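Local coordinates for protein branched-chain amino acid aminotransferase (Thermoproteus uzoniensis, PDB 5CE8) that uses pyridoxal 5'-phosphate to move amino groups between L-amino acids and 2-oxo acids, probably acting on leucine, isoleucine and valine, at residues L36-G41 with P113-D118; Y56-R61 with R290-K295; Y167-M172 with A185-A190. One frame throughout, in Å; residues are numbered along the deposited sequence.

Contact 1. Residues L36-G41 with P113-D118; sequences LNYGFG and PQISLD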
loop_
_atom_site.group_PDB
_atom_site.type_symbol
_atom_site.label_atom_id
_atom_site.label_comp_id
_atom_site.label_asym_id
_atom_site.label_seq_id
_atom_site.Cartn_x
_atom_site.Cartn_y
_atom_site.Cartn_z
ATOM N N LEU A 36 0.044 28.947 -12.712
ATOM C CA LEU A 36 0.374 28.323 -13.929
ATOM C C LEU A 36 1.516 27.320 -13.847
ATOM O O LEU A 36 1.432 26.226 -14.372
ATOM C CB LEU A 36 0.726 29.334 -14.957
ATOM C CG LEU A 36 1.003 28.851 -16.371
ATOM C CD1 LEU A 36 -0.232 28.205 -16.929
ATOM C CD2 LEU A 36 1.453 29.968 -17.287
ATOM N N ASN A 37 2.512 27.684 -13.081
ATOM C CA ASN A 37 3.750 26.945 -13.069
ATOM C C ASN A 37 3.697 25.771 -12.063
ATOM O O ASN A 37 4.468 24.842 -12.217
ATOM C CB ASN A 37 4.899 27.861 -12.652
ATOM C CG ASN A 37 5.415 28.747 -13.767
ATOM O OD1 ASN A 37 6.529 28.511 -14.286
ATOM N ND2 ASN A 37 4.645 29.803 -14.121
ATOM N N TYR A 38 2.814 25.833 -11.054
ATOM C CA TYR A 38 2.750 24.837 -9.942
ATOM C C TYR A 38 1.335 24.240 -9.577
ATOM O O TYR A 38 1.202 23.573 -8.536
ATOM C CB TYR A 38 3.333 25.467 -8.682
ATOM C CG TYR A 38 4.680 26.081 -8.883
ATOM C CD1 TYR A 38 5.747 25.396 -9.510
ATOM C CD2 TYR A 38 4.936 27.353 -8.403
ATOM C CE1 TYR A 38 6.979 26.021 -9.696
ATOM C CE2 TYR A 38 6.131 27.984 -8.611
ATOM C CZ TYR A 38 7.163 27.349 -9.216
ATOM O OH TYR A 38 8.337 28.088 -9.309
ATOM N N GLY A 39 0.326 24.502 -10.415
ATOM C CA GLY A 39 -1.073 24.050 -10.249
ATOM C C GLY A 39 -1.704 24.436 -8.918
ATOM O O GLY A 39 -2.466 23.697 -8.353
ATOM N N PHE A 40 -1.454 25.656 -8.473
ATOM C CA PHE A 40 -2.027 26.181 -7.292
ATOM C C PHE A 40 -3.173 27.169 -7.597
ATOM O O PHE A 40 -2.972 28.441 -7.752
ATOM C CB PHE A 40 -0.966 26.877 -6.504
ATOM C CG PHE A 40 -1.407 27.204 -5.114
ATOM C CD1 PHE A 40 -1.482 26.206 -4.162
ATOM C CD2 PHE A 40 -1.670 28.509 -4.710
ATOM C CE1 PHE A 40 -1.849 26.504 -2.841
ATOM C CE2 PHE A 40 -2.125 28.808 -3.374
ATOM C CZ PHE A 40 -2.218 27.788 -2.452
ATOM N N GLY A 41 -4.351 26.560 -7.769
ATOM C CA GLY A 41 -5.575 27.245 -8.134
ATOM C C GLY A 41 -6.733 26.389 -7.667
ATOM O O GLY A 41 -6.537 25.198 -7.252
ATOM N N PRO A 113 3.452 37.282 -10.509
ATOM C CA PRO A 113 4.560 36.369 -10.849
ATOM C C PRO A 113 5.355 35.902 -9.606
ATOM O O PRO A 113 5.660 36.705 -8.767
ATOM C CB PRO A 113 5.446 37.223 -11.779
ATOM C CG PRO A 113 5.010 38.654 -11.595
ATOM C CD PRO A 113 3.659 38.674 -10.969
ATOM N N GLN A 114 5.637 34.608 -9.433
ATOM C CA GLN A 114 6.414 34.175 -8.250
ATOM C C GLN A 114 7.012 32.825 -8.549
ATOM O O GLN A 114 6.314 31.897 -8.814
ATOM C CB GLN A 114 5.561 34.104 -6.982
ATOM C CG GLN A 114 6.340 33.696 -5.735
ATOM C CD GLN A 114 5.516 33.737 -4.493
ATOM O OE1 GLN A 114 4.981 34.782 -4.174
ATOM N NE2 GLN A 114 5.359 32.587 -3.772
ATOM N N ILE A 115 8.319 32.754 -8.552
ATOM C CA ILE A 115 9.041 31.489 -8.644
ATOM C C ILE A 115 8.944 30.629 -7.370
ATOM O O ILE A 115 8.961 29.366 -7.415
ATOM C CB ILE A 115 10.538 31.817 -8.891
ATOM C CG1 ILE A 115 10.675 32.683 -10.172
ATOM C CG2 ILE A 115 11.378 30.542 -8.923
ATOM C CD1 ILE A 115 10.000 32.087 -11.433
ATOM N N SER A 116 8.981 31.281 -6.219
ATOM C CA SER A 116 9.030 30.527 -4.934
ATOM C C SER A 116 7.759 29.635 -4.669
ATOM O O SER A 116 6.615 30.020 -4.898
ATOM C CB SER A 116 9.213 31.517 -3.832
ATOM O OG SER A 116 8.911 30.932 -2.618
ATOM N N LEU A 117 7.928 28.432 -4.176
ATOM C CA LEU A 117 6.779 27.644 -3.729
ATOM C C LEU A 117 6.072 28.131 -2.487
ATOM O O LEU A 117 5.062 27.529 -2.098
ATOM C CB LEU A 117 7.174 26.177 -3.480
ATOM C CG LEU A 117 7.853 25.510 -4.623
ATOM C CD1 LEU A 117 8.510 24.254 -4.091
ATOM C CD2 LEU A 117 6.850 25.300 -5.734
ATOM N N ASP A 118 6.576 29.162 -1.830
ATOM C CA ASP A 118 5.958 29.678 -0.584
ATOM C C ASP A 118 4.837 30.680 -0.974
ATOM O O ASP A 118 5.045 31.890 -1.071
ATOM C CB ASP A 118 6.998 30.362 0.303
ATOM C CG ASP A 118 6.465 30.745 1.653
ATOM O OD1 ASP A 118 5.278 30.523 1.974
ATOM O OD2 ASP A 118 7.289 31.246 2.437
#
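Tyr-38 and Leu-117 cross at about a right angle. Methyl CD2 of Leu-117 comes down on one face of the Tyr-38 ring. Leu-117 CD2 stands 3.7 Å from the Tyr-38 ring centroid and only 4° off the ring normal, a well-centred CH-pi contact. The opposite face holds CB of the preceding Asn-37, so the ring is packed between two aliphatic groups. CG of Tyr-38 lies anti to its carbonyl carbon (chi1 -51°), which carries the ring out from helix 34-38 to the loop 113-118. At its far end the hydroxyl donates to the backbone carbonyl of Ile-115. The model makes this bond very short, so its exact length is doubtful. Methyl CG2 of Ile-115 lies 3.9 Å from Tyr-38 OH.

Within the loop, Gln-114 NE2 bonds to Ser-116 O, nearly straight (173°), and also to Asp-118 O. Ser-116 OG accepts from Asp-118 N at 3.0 Å, an ST turn. The contact lies at the subunit interface, where Tyr-38 also meets Phe-43 and Tyr-167 of the second subunit. Tyr-38 thus packs by its face on an apolar methyl and by its hydroxyl on a loop carbonyl. Arg-105 of the second subunit also bonds to Tyr-38 OH and would probably make it a stronger donor.

Contact 2. Residues Y56-R61 with R290-K295; sequences YVFRLR and RIVLGK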
loop_
_atom_site.group_PDB
_atom_site.type_symbol
_atom_site.label_atom_id
_atom_site.label_comp_id
_atom_site.label_asym_id
_atom_site.label_seq_id
_atom_site.Cartn_x
_atom_site.Cartn_y
_atom_site.Cartn_z
ATOM N N TYR A 56 -31.779 29.858 -16.163
ATOM C CA TYR A 56 -31.577 29.493 -14.711
ATOM C C TYR A 56 -30.191 28.874 -14.483
ATOM O O TYR A 56 -29.780 27.889 -15.130
ATOM C CB TYR A 56 -32.691 28.559 -14.180
ATOM C CG TYR A 56 -34.052 29.293 -14.205
ATOM C CD1 TYR A 56 -34.355 30.226 -13.263
ATOM C CD2 TYR A 56 -34.966 29.081 -15.234
ATOM C CE1 TYR A 56 -35.555 30.920 -13.275
ATOM C CE2 TYR A 56 -36.186 29.776 -15.273
ATOM C CZ TYR A 56 -36.445 30.739 -14.302
ATOM O OH TYR A 56 -37.606 31.463 -14.303
ATOM N N VAL A 57 -29.456 29.501 -13.573
ATOM C CA VAL A 57 -28.167 28.982 -13.170
ATOM C C VAL A 57 -28.405 27.924 -12.065
ATOM O O VAL A 57 -29.178 28.167 -11.144
ATOM C CB VAL A 57 -27.249 30.040 -12.593
ATOM C CG1 VAL A 57 -25.846 29.469 -12.511
ATOM C CG2 VAL A 57 -27.194 31.385 -13.351
ATOM N N PHE A 58 -27.842 26.739 -12.244
ATOM C CA PHE A 58 -28.217 25.599 -11.416
ATOM C C PHE A 58 -27.261 25.524 -10.306
ATOM O O PHE A 58 -26.023 25.412 -10.563
ATOM C CB PHE A 58 -28.196 24.305 -12.145
ATOM C CG PHE A 58 -28.713 23.168 -11.303
ATOM C CD1 PHE A 58 -30.083 23.134 -10.881
ATOM C CD2 PHE A 58 -27.883 22.172 -10.903
ATOM C CE1 PHE A 58 -30.535 22.141 -10.038
ATOM C CE2 PHE A 58 -28.339 21.119 -10.158
ATOM C CZ PHE A 58 -29.682 21.070 -9.741
ATOM N N ARG A 59 -27.802 25.585 -9.091
ATOM C CA ARG A 59 -27.116 25.550 -7.769
ATOM C C ARG A 59 -25.910 26.452 -7.646
ATOM O O ARG A 59 -24.786 26.058 -7.186
ATOM C CB ARG A 59 -26.858 24.146 -7.242
ATOM C CG ARG A 59 -28.112 23.321 -7.226
ATOM C CD ARG A 59 -27.861 21.859 -6.756
ATOM N NE ARG A 59 -27.455 21.848 -5.368
ATOM C CZ ARG A 59 -27.559 20.795 -4.546
ATOM N NH1 ARG A 59 -28.014 19.615 -4.928
ATOM N NH2 ARG A 59 -27.282 20.935 -3.293
ATOM N N LEU A 60 -26.160 27.716 -8.007
ATOM C CA LEU A 60 -25.039 28.694 -8.029
ATOM C C LEU A 60 -24.299 28.863 -6.758
ATOM O O LEU A 60 -23.069 28.735 -6.700
ATOM C CB LEU A 60 -25.593 30.027 -8.448
ATOM C CG LEU A 60 -24.685 31.231 -8.638
ATOM C CD1 LEU A 60 -23.465 30.832 -9.466
ATOM C CD2 LEU A 60 -25.511 32.395 -9.214
ATOM N N ARG A 61 -25.052 29.148 -5.707
ATOM C CA ARG A 61 -24.487 29.334 -4.385
ATOM C C ARG A 61 -23.818 28.092 -3.851
ATOM O O ARG A 61 -22.827 28.190 -3.156
ATOM C CB ARG A 61 -25.565 29.827 -3.398
ATOM C CG ARG A 61 -25.080 30.279 -2.011
ATOM C CD ARG A 61 -24.233 31.561 -2.071
ATOM N NE ARG A 61 -25.002 32.694 -2.617
ATOM C CZ ARG A 61 -25.603 33.646 -1.891
ATOM N NH1 ARG A 61 -25.508 33.663 -0.553
ATOM N NH2 ARG A 61 -26.289 34.612 -2.513
ATOM N N ARG A 290 -35.977 17.794 -15.719
ATOM C CA ARG A 290 -37.135 18.532 -15.285
ATOM C C ARG A 290 -36.754 19.455 -14.160
ATOM O O ARG A 290 -37.290 20.544 -14.053
ATOM C CB ARG A 290 -38.266 17.587 -14.828
ATOM C CG ARG A 290 -38.919 16.719 -15.905
ATOM C CD ARG A 290 -39.987 15.773 -15.366
ATOM N NE ARG A 290 -40.869 16.544 -14.482
ATOM C CZ ARG A 290 -41.880 17.336 -14.881
ATOM N NH1 ARG A 290 -42.196 17.494 -16.163
ATOM N NH2 ARG A 290 -42.613 17.970 -13.971
ATOM N N ILE A 291 -35.841 19.028 -13.306
ATOM C CA ILE A 291 -35.388 19.943 -12.242
ATOM C C ILE A 291 -34.673 21.165 -12.808
ATOM O O ILE A 291 -34.943 22.316 -12.395
ATOM C CB ILE A 291 -34.516 19.225 -11.232
ATOM C CG1 ILE A 291 -35.381 18.286 -10.368
ATOM C CG2 ILE A 291 -33.583 20.174 -10.465
ATOM C CD1 ILE A 291 -34.570 17.199 -9.631
ATOM N N VAL A 292 -33.730 20.941 -13.691
ATOM C CA VAL A 292 -32.921 22.055 -14.173
ATOM C C VAL A 292 -33.745 23.037 -15.114
ATOM O O VAL A 292 -33.387 24.239 -15.293
ATOM C CB VAL A 292 -31.613 21.532 -14.794
ATOM C CG1 VAL A 292 -30.815 20.707 -13.730
ATOM C CG2 VAL A 292 -31.820 20.780 -16.078
ATOM N N LEU A 293 -34.836 22.543 -15.707
ATOM C CA LEU A 293 -35.714 23.397 -16.503
ATOM C C LEU A 293 -36.782 24.140 -15.716
ATOM O O LEU A 293 -37.548 24.873 -16.298
ATOM C CB LEU A 293 -36.359 22.597 -17.618
ATOM C CG LEU A 293 -35.323 22.001 -18.550
ATOM C CD1 LEU A 293 -36.057 21.047 -19.502
ATOM C CD2 LEU A 293 -34.497 23.059 -19.334
ATOM N N GLY A 294 -36.795 23.999 -14.390
ATOM C CA GLY A 294 -37.790 24.634 -13.543
ATOM C C GLY A 294 -39.162 23.940 -13.468
ATOM O O GLY A 294 -40.115 24.556 -13.005
ATOM N N LYS A 295 -39.269 22.692 -13.912
ATOM C CA LYS A 295 -40.527 21.936 -13.880
ATOM C C LYS A 295 -40.751 21.109 -12.556
ATOM O O LYS A 295 -41.742 20.388 -12.436
ATOM C CB LYS A 295 -40.546 20.995 -15.059
ATOM C CG LYS A 295 -40.158 21.648 -16.387
ATOM C CD LYS A 295 -40.440 20.716 -17.552
ATOM C CE LYS A 295 -40.505 21.507 -18.846
ATOM N NZ LYS A 295 -39.988 20.706 -19.999
HETATM O O HOH W 1 -30.932 25.503 -14.020
#
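Phe-58 packs on Ile-291 and Val-292, where strand 55-58 meets the last turn of helix 279-292. At Tyr-56, two residues earlier, the link is a water. It donates to Tyr-56 O at 2.9 Å and to Val-292 O at 3.0 Å, and so joins the strand to the helix end.

Phe-58 carries the direct packing. Its CB points toward the helix, and CG lies anti to the backbone N (chi1 -175°). Methyl CG1 of Val-292 sits over one face of the Phe-58 ring, 3.9 Å from the centroid and 12° off the normal, as a CH-pi contact. CG2 of Ile-291 approaches obliquely and lies 3.7 Å from Phe-58 CE1. CG of Arg-59 covers the opposite face. Arg-59 leaves the strand with positive phi and takes the N-cap position of helix 60-74. Its guanidinium reaches Asp-62 and Glu-226 in salt bridges and Trp-302 in a cation-pi contact.

The partner helix closes just past this point. Lys-295 N bonds to Arg-290 O at 2.9 Å and Gly-294 N to Ile-291 O at 3.2 Å. With the positive phi of Gly-294 this is a Schellman motif. The contact packs the C-terminal end of a helix on a strand of the antiparallel sheet. Phe-58 lies near the cofactor site, its side chain about 5 Å from that of Ile-223, a residue that binds pyridoxal 5'-phosphate.

Contact 3. Residues Y167-M172 with A185-A190; sequences YLNSIM and AIMLNA. With PLP (pyridoxal-5'-phosphate), chain D.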
loop_
_atom_site.group_PDB
_atom_site.type_symbol
_atom_site.label_atom_id
_atom_site.label_comp_id
_atom_site.label_asym_id
_atom_site.label_seq_id
_atom_site.Cartn_x
_atom_site.Cartn_y
_atom_site.Cartn_z
ATOM N N TYR A 167 -5.730 17.980 -11.685
ATOM C CA TYR A 167 -6.331 17.508 -12.993
ATOM C C TYR A 167 -5.323 16.982 -14.110
ATOM O O TYR A 167 -5.751 16.475 -15.174
ATOM C CB TYR A 167 -7.426 18.510 -13.476
ATOM C CG TYR A 167 -8.568 18.413 -12.546
ATOM C CD1 TYR A 167 -8.456 18.969 -11.329
ATOM C CD2 TYR A 167 -9.690 17.642 -12.821
ATOM C CE1 TYR A 167 -9.337 18.721 -10.351
ATOM C CE2 TYR A 167 -10.693 17.483 -11.829
ATOM C CZ TYR A 167 -10.458 18.041 -10.578
ATOM O OH TYR A 167 -11.315 18.009 -9.500
ATOM N N LEU A 168 -4.017 17.083 -13.865
ATOM C CA LEU A 168 -3.041 16.410 -14.654
ATOM C C LEU A 168 -3.253 14.861 -14.651
ATOM O O LEU A 168 -3.262 14.161 -15.717
ATOM C CB LEU A 168 -1.610 16.833 -14.218
ATOM C CG LEU A 168 -0.451 15.979 -14.868
ATOM C CD1 LEU A 168 -0.426 16.338 -16.337
ATOM C CD2 LEU A 168 0.978 16.202 -14.445
ATOM N N ASN A 169 -3.575 14.380 -13.476
ATOM C CA ASN A 169 -4.047 12.964 -13.277
ATOM C C ASN A 169 -5.330 12.619 -14.077
ATOM O O ASN A 169 -5.392 11.541 -14.819
ATOM C CB ASN A 169 -4.195 12.779 -11.747
ATOM C CG ASN A 169 -4.805 11.427 -11.340
ATOM O OD1 ASN A 169 -5.926 11.348 -10.798
ATOM N ND2 ASN A 169 -4.013 10.435 -11.438
ATOM N N SER A 170 -6.336 13.541 -13.990
ATOM C CA SER A 170 -7.557 13.425 -14.766
ATOM C C SER A 170 -7.277 13.493 -16.278
ATOM O O SER A 170 -7.893 12.729 -17.015
ATOM C CB SER A 170 -8.647 14.448 -14.379
ATOM O OG SER A 170 -9.156 14.144 -13.090
ATOM N N ILE A 171 -6.355 14.366 -16.740
ATOM C CA ILE A 171 -6.000 14.394 -18.136
ATOM C C ILE A 171 -5.314 13.091 -18.559
ATOM O O ILE A 171 -5.635 12.490 -19.581
ATOM C CB ILE A 171 -5.100 15.570 -18.479
ATOM C CG1 ILE A 171 -5.890 16.862 -18.433
ATOM C CG2 ILE A 171 -4.505 15.397 -19.851
ATOM C CD1 ILE A 171 -5.078 18.073 -18.500
ATOM N N MET A 172 -4.349 12.647 -17.778
ATOM C CA MET A 172 -3.741 11.319 -18.033
ATOM C C MET A 172 -4.841 10.291 -18.270
ATOM O O MET A 172 -4.856 9.601 -19.297
ATOM C CB MET A 172 -2.859 10.813 -16.869
ATOM C CG MET A 172 -1.612 11.546 -16.543
ATOM S SD MET A 172 -0.393 11.778 -17.822
ATOM C CE MET A 172 -1.050 13.254 -18.618
ATOM N N ALA A 185 -12.941 7.637 -19.176
ATOM C CA ALA A 185 -12.147 6.867 -18.220
ATOM C C ALA A 185 -12.860 6.541 -16.992
ATOM O O ALA A 185 -13.625 7.326 -16.547
ATOM C CB ALA A 185 -10.906 7.601 -17.831
ATOM N N ILE A 186 -12.528 5.396 -16.394
ATOM C CA ILE A 186 -12.866 5.143 -14.972
ATOM C C ILE A 186 -11.560 4.981 -14.273
ATOM O O ILE A 186 -10.749 4.235 -14.711
ATOM C CB ILE A 186 -13.785 3.869 -14.751
ATOM C CG1 ILE A 186 -15.265 4.228 -15.014
ATOM C CG2 ILE A 186 -13.820 3.420 -13.286
ATOM C CD1 ILE A 186 -16.003 3.135 -15.618
ATOM N N MET A 187 -11.436 5.537 -13.052
ATOM C CA MET A 187 -10.230 5.477 -12.326
ATOM C C MET A 187 -10.479 4.783 -10.995
ATOM O O MET A 187 -11.474 5.120 -10.273
ATOM C CB MET A 187 -9.718 6.916 -11.993
ATOM C CG MET A 187 -8.929 7.560 -13.138
ATOM S SD MET A 187 -8.042 9.081 -12.627
ATOM C CE MET A 187 -9.459 9.989 -12.765
ATOM N N LEU A 188 -9.628 3.820 -10.710
ATOM C CA LEU A 188 -9.527 3.165 -9.407
ATOM C C LEU A 188 -8.732 4.067 -8.464
ATOM O O LEU A 188 -7.834 4.773 -8.896
ATOM C CB LEU A 188 -8.839 1.863 -9.527
ATOM C CG LEU A 188 -9.447 0.841 -10.456
ATOM C CD1 LEU A 188 -8.880 -0.571 -10.306
ATOM C CD2 LEU A 188 -10.973 0.783 -10.228
ATOM N N ASN A 189 -9.055 4.065 -7.174
ATOM C CA ASN A 189 -8.188 4.684 -6.156
ATOM C C ASN A 189 -6.923 3.794 -5.778
ATOM O O ASN A 189 -6.732 2.703 -6.357
ATOM C CB ASN A 189 -8.988 5.137 -4.950
ATOM C CG ASN A 189 -9.486 3.975 -4.075
ATOM O OD1 ASN A 189 -9.332 2.772 -4.432
ATOM N ND2 ASN A 189 -10.268 4.331 -3.062
ATOM N N ALA A 190 -6.059 4.243 -4.847
ATOM C CA ALA A 190 -4.786 3.519 -4.592
ATOM C C ALA A 190 -5.093 2.133 -4.007
ATOM O O ALA A 190 -4.321 1.225 -4.086
ATOM C CB ALA A 190 -3.959 4.218 -3.609
HETATM N N1 PLP D . -15.375 14.444 -10.231
HETATM C C2 PLP D . -14.310 15.238 -10.277
HETATM C C2A PLP D . -12.924 14.671 -10.202
HETATM C C3 PLP D . -14.454 16.670 -10.502
HETATM O O3 PLP D . -13.323 17.469 -10.644
HETATM C C4 PLP D . -15.830 17.226 -10.619
HETATM C C4A PLP D . -16.107 18.700 -10.832
HETATM C C5 PLP D . -16.936 16.232 -10.513
HETATM C C6 PLP D . -16.602 14.862 -10.322
HETATM C C5A PLP D . -18.395 16.555 -10.670
HETATM O O4P PLP D . -18.811 17.540 -9.793
HETATM P P PLP D . -20.101 18.375 -10.146
HETATM O O1P PLP D . -19.912 19.087 -11.529
HETATM O O2P PLP D . -21.246 17.468 -9.991
HETATM O O3P PLP D . -20.200 19.515 -9.171
#
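Met-187 is the strand residue that reaches helix 167-179, where it meets Asn-169 and Ser-170. Its CB leaves strand 184-188 in the direction of the helix. CG lies anti to the carbonyl carbon (chi1 -83°), and the chain then runs extended to the sulfur. SD passes beside the carboxamide of Asn-169. Met-187 SD lies 3.6 Å from Asn-169 OD1 and 4.2 Å from Asn-169 CG, and the two side chains run at a slant to each other. This is a van der Waals approach of sulfur to oxygen. Rotation about the CG-SD bond (chi3 -81°) then bends the chain. The bend swings the methyl to the next helix residue, and Met-187 CE ends 4.2 Å from Ser-170 OG. The side chain also packs on Ala-173 of the helix and on Val-147.

The polar groups beside the methionine have their partners in other parts of the protein. Asn-169 OD1 accepts from Val-152 N, while ND2 bonds to Arg-150 O and to Met-156 O of the second subunit. Ser-170 OG bonds to Ser-198 O.

One end of the helix segment enters the active site. Tyr-167 OH is hydrogen-bonded to O3 of the cofactor. The modelled length is very short and O3 is crowded, so the distance is doubtful. Strands 142-146 and 184-188 are parallel, and helix 167-179 lies between them in sequence, so the contact is part of a beta-alpha-beta crossover. The chemistry is divided: the thioether packs between helix and strand and makes no hydrogen bond across the two segments, and the buried amide and hydroxyl keep their bonds to backbone groups.

How the contacts relate
Of the three contacts, contact 3 touches the cofactor, through Tyr-167. Contact 2 lies farther off: the side chain of Phe-58 is about 8 Å from pyridoxal 5'-phosphate. Contacts 2 and 3 lie on opposite sides of the chain's centre, 29 Å apart between centres and about 16 Å between nearest atoms. Contact 1 is closer to contact 3, about 7 Å at the nearest atoms. Both face the second subunit, where Tyr-38 packs on Tyr-167 of the other copy. Contact 1 thus borders a cofactor-binding tyrosine across the interface. Contacts 1 and 2 stand 36 Å apart between centres, and their segments alternate along the chain.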